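PDB 3NPK: geranyltranstransferase from Campylobacter jejuni, which probably catalyses the condensation of geranyl diphosphate with isopentenyl diphosphate to give farnesyl diphosphate, releasing pyrophosphate, in isoprenoid biosynthesis. Local coordinates for residues S53-L58 and E188-N193. Residues are numbered along the deposited sequence; the frame is centred on the assembly and turned at random.
Sequences SNKPEL and EICELN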
ATOM      1  N   SER A  53       6.414  -3.201 -27.648  1.00 12.96           N
ATOM      2  CA  SER A  53       6.071  -2.598 -28.937  1.00 14.31           C
ATOM      3  C   SER A  53       6.810  -1.287 -29.190  1.00 15.17           C
ATOM      4  O   SER A  53       6.962  -0.860 -30.337  1.00 18.53           O
ATOM      5  CB  SER A  53       4.562  -2.349 -29.023  1.00 15.88           C
ATOM      6  OG  SER A  53       4.186  -1.203 -28.272  1.00 18.66           O
ATOM      7  N   ASN A  54       7.266  -0.640 -28.128  1.00 14.50           N
ATOM      8  CA  ASN A  54       7.787   0.714 -28.256  1.00 16.71           C
ATOM      9  C   ASN A  54       9.275   0.845 -27.922  1.00 17.47           C
ATOM     10  O   ASN A  54      10.045   1.495 -28.650  1.00 20.41           O
ATOM     11  CB  ASN A  54       6.967   1.657 -27.373  1.00 18.46           C
ATOM     12  CG  ASN A  54       7.210   3.099 -27.697  1.00 20.78           C
ATOM     13  OD1 ASN A  54       8.029   3.752 -27.066  1.00 21.63           O
ATOM     14  ND2 ASN A  54       6.519   3.601 -28.717  1.00 23.33           N
ATOM     15  N   LYS A  55       9.670   0.252 -26.797  1.00 15.30           N
ATOM     16  CA  LYS A  55      11.066   0.255 -26.372  1.00 16.57           C
ATOM     17  C   LYS A  55      11.434  -1.123 -25.856  1.00 16.50           C
ATOM     18  O   LYS A  55      11.553  -1.336 -24.647  1.00 15.40           O
ATOM     19  CB  LYS A  55      11.294   1.301 -25.282  1.00 18.88           C
ATOM     20  CG  LYS A  55      11.460   2.715 -25.800  1.00 21.20           C
ATOM     21  CD  LYS A  55      12.091   3.591 -24.735  1.00 22.36           C
ATOM     22  CE  LYS A  55      12.138   5.048 -25.162  1.00 24.28           C
ATOM     23  NZ  LYS A  55      12.967   5.845 -24.212  1.00 25.11           N
ATOM     24  N   PRO A  56      11.592  -2.080 -26.775  1.00 16.47           N
ATOM     25  CA  PRO A  56      11.847  -3.457 -26.344  1.00 18.22           C
ATOM     26  C   PRO A  56      13.133  -3.571 -25.540  1.00 18.06           C
ATOM     27  O   PRO A  56      13.302  -4.551 -24.810  1.00 18.18           O
ATOM     28  CB  PRO A  56      11.958  -4.220 -27.672  1.00 17.44           C
ATOM     29  CG  PRO A  56      12.190  -3.129 -28.713  1.00 18.52           C
ATOM     30  CD  PRO A  56      11.362  -2.003 -28.228  1.00 17.56           C
ATOM     31  N   GLU A  57      14.024  -2.582 -25.662  1.00 17.84           N
ATOM     32  CA  GLU A  57      15.271  -2.597 -24.891  1.00 17.39           C
ATOM     33  C   GLU A  57      15.045  -2.397 -23.387  1.00 16.40           C
ATOM     34  O   GLU A  57      15.966  -2.551 -22.589  1.00 19.44           O
ATOM     35  CB  GLU A  57      16.259  -1.542 -25.421  1.00 19.36           C
ATOM     36  CG  GLU A  57      15.801  -0.101 -25.207  1.00 22.13           C
ATOM     37  CD  GLU A  57      15.024   0.489 -26.382  1.00 24.83           C
ATOM     38  OE1 GLU A  57      14.340  -0.248 -27.126  1.00 23.90           O
ATOM     39  OE2 GLU A  57      15.108   1.719 -26.559  1.00 27.52           O
ATOM     40  N   LEU A  58      13.824  -2.030 -23.011  1.00 14.06           N
ATOM     41  CA  LEU A  58      13.468  -1.871 -21.604  1.00 13.10           C
ATOM     42  C   LEU A  58      12.553  -2.988 -21.094  1.00 12.94           C
ATOM     43  O   LEU A  58      12.063  -2.916 -19.972  1.00 12.79           O
ATOM     44  CB  LEU A  58      12.781  -0.516 -21.374  1.00 12.93           C
ATOM     45  CG  LEU A  58      13.682   0.714 -21.493  1.00 14.82           C
ATOM     46  CD1 LEU A  58      12.828   1.984 -21.398  1.00 15.01           C
ATOM     47  CD2 LEU A  58      14.761   0.697 -20.419  1.00 16.95           C
ATOM     48  N   GLU A 188       4.667   5.222 -19.720  1.00  9.79           N
ATOM     49  CA  GLU A 188       5.584   5.992 -18.886  1.00  9.77           C
ATOM     50  C   GLU A 188       6.985   5.384 -18.857  1.00  9.31           C
ATOM     51  O   GLU A 188       7.986   6.113 -18.899  1.00 10.77           O
ATOM     52  CB  GLU A 188       5.013   6.185 -17.482  1.00 10.02           C
ATOM     53  CG  GLU A 188       3.800   7.152 -17.516  1.00 11.79           C
ATOM     54  CD  GLU A 188       3.053   7.298 -16.204  1.00 13.67           C
ATOM     55  OE1 GLU A 188       2.943   6.313 -15.430  1.00 13.28           O
ATOM     56  OE2 GLU A 188       2.564   8.426 -15.955  1.00 16.30           O
ATOM     57  N   ILE A 189       7.069   4.056 -18.795  1.00  9.68           N
ATOM     58  CA  ILE A 189       8.378   3.393 -18.899  1.00 10.43           C
ATOM     59  C   ILE A 189       9.115   3.833 -20.172  1.00 10.03           C
ATOM     60  O   ILE A 189      10.340   4.082 -20.160  1.00 11.28           O
ATOM     61  CB  ILE A 189       8.216   1.864 -18.887  1.00 10.53           C
ATOM     62  CG1 ILE A 189       7.791   1.405 -17.496  1.00 11.14           C
ATOM     63  CG2 ILE A 189       9.511   1.159 -19.305  1.00 11.10           C
ATOM     64  CD1 ILE A 189       7.181   0.002 -17.481  1.00 10.63           C
ATOM     65  N   CYS A 190       8.364   3.931 -21.265  1.00 11.03           N
ATOM     66  CA  CYS A 190       8.915   4.283 -22.572  1.00 12.07           C
ATOM     67  C   CYS A 190       9.074   5.784 -22.792  1.00 12.44           C
ATOM     68  O   CYS A 190       9.559   6.210 -23.853  1.00 12.84           O
ATOM     69  CB  CYS A 190       8.015   3.717 -23.664  1.00 13.02           C
ATOM     70  SG  CYS A 190       7.936   1.924 -23.659  1.00 14.89           S
ATOM     71  N   GLU A 191       8.643   6.573 -21.809  1.00 12.47           N
ATOM     72  CA  GLU A 191       8.672   8.032 -21.906  1.00 12.98           C
ATOM     73  C   GLU A 191       7.907   8.501 -23.149  1.00 13.32           C
ATOM     74  O   GLU A 191       8.313   9.445 -23.844  1.00 13.74           O
ATOM     75  CB  GLU A 191      10.116   8.566 -21.845  1.00 15.87           C
ATOM     76  CG  GLU A 191      10.724   8.412 -20.457  1.00 18.40           C
ATOM     77  CD  GLU A 191      12.199   8.769 -20.427  1.00 21.37           C
ATOM     78  OE1 GLU A 191      13.015   7.905 -20.781  1.00 22.12           O
ATOM     79  OE2 GLU A 191      12.544   9.910 -20.040  1.00 25.41           O
ATOM     80  N   LEU A 192       6.778   7.843 -23.418  1.00 12.64           N
ATOM     81  CA  LEU A 192       5.899   8.247 -24.511  1.00 12.25           C
ATOM     82  C   LEU A 192       5.253   9.592 -24.196  1.00 12.77           C
ATOM     83  O   LEU A 192       4.974   9.907 -23.033  1.00 14.30           O
ATOM     84  CB  LEU A 192       4.819   7.187 -24.749  1.00 12.19           C
ATOM     85  CG  LEU A 192       3.902   7.391 -25.957  1.00 13.17           C
ATOM     86  CD1 LEU A 192       4.664   7.271 -27.282  1.00 15.41           C
ATOM     87  CD2 LEU A 192       2.757   6.396 -25.905  1.00 13.73           C
ATOM     88  N   ASN A 193       5.040  10.401 -25.227  1.00 12.86           N
ATOM     89  CA  ASN A 193       4.449  11.712 -25.031  1.00 11.99           C
ATOM     90  C   ASN A 193       3.086  11.626 -24.321  1.00 12.89           C
ATOM     91  O   ASN A 193       2.390  10.601 -24.385  1.00 12.44           O
ATOM     92  CB  ASN A 193       4.331  12.436 -26.382  1.00 12.20           C
ATOM     93  CG  ASN A 193       3.436  11.698 -27.359  1.00 12.45           C
ATOM     94  OD1 ASN A 193       3.904  10.945 -28.235  1.00 15.61           O
ATOM     95  ND2 ASN A 193       2.142  11.905 -27.215  1.00  9.71           N
TER
HETATM   96  O   HOH W   1       8.438   6.332 -26.336  1.00 25.38           O
HETATM   97  O   HOH W   2      12.421   5.415 -21.442  1.00 18.22           O
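Lys-55, the first residue beyond helix 42-54, lies along the end of helix 164-189 and runs over one residue, Cys-190, from its sulphur to its carbonyl oxygen. Its CB rests 3.8 Å from SG of Cys-190, the buried side chain that also takes CB of Asn-54 on its sulphur. With CG anti to the carbonyl carbon and the chain extended from there (chi2 -163°, chi3 -174°), CG passes the Cys-190 side chain, CD reaches that residue's CA and carbonyl, and CE comes to 3.1 Å from Cys-190 O. NZ overshoots this oxygen at a poor angle for a hydrogen bond. Lys-55 NZ donates instead to a water 2.9 Å away, which gives its own two protons to Ile-189 O and Glu-191 OE1. Direct pairing is not reached: NZ stands 4.0 Å from Glu-191 OE1, while OE2 of that carboxylate forms a salt bridge with Lys-127. A second water bridges Asn-54 OD1 and Cys-190 O, donating to both, so solvent rather than direct bonds joins the polar groups of the two segments. CD1 of Leu-58 lies 3.5 Å from Ile-189 O and 4.0 Å from CG2 of Ile-189, whose side chain continues inward to Leu-47 and Val-51 of helix 42-54 and to helix 59-80. The carbonyls served by the waters belong to a helix end closed by a Schellman motif, Glu-191 having positive phi (56°). The whole exemplifies the meeting of two helix C-termini and their connecting turns at the periphery of the all-helical polyprenyl synthetase fold.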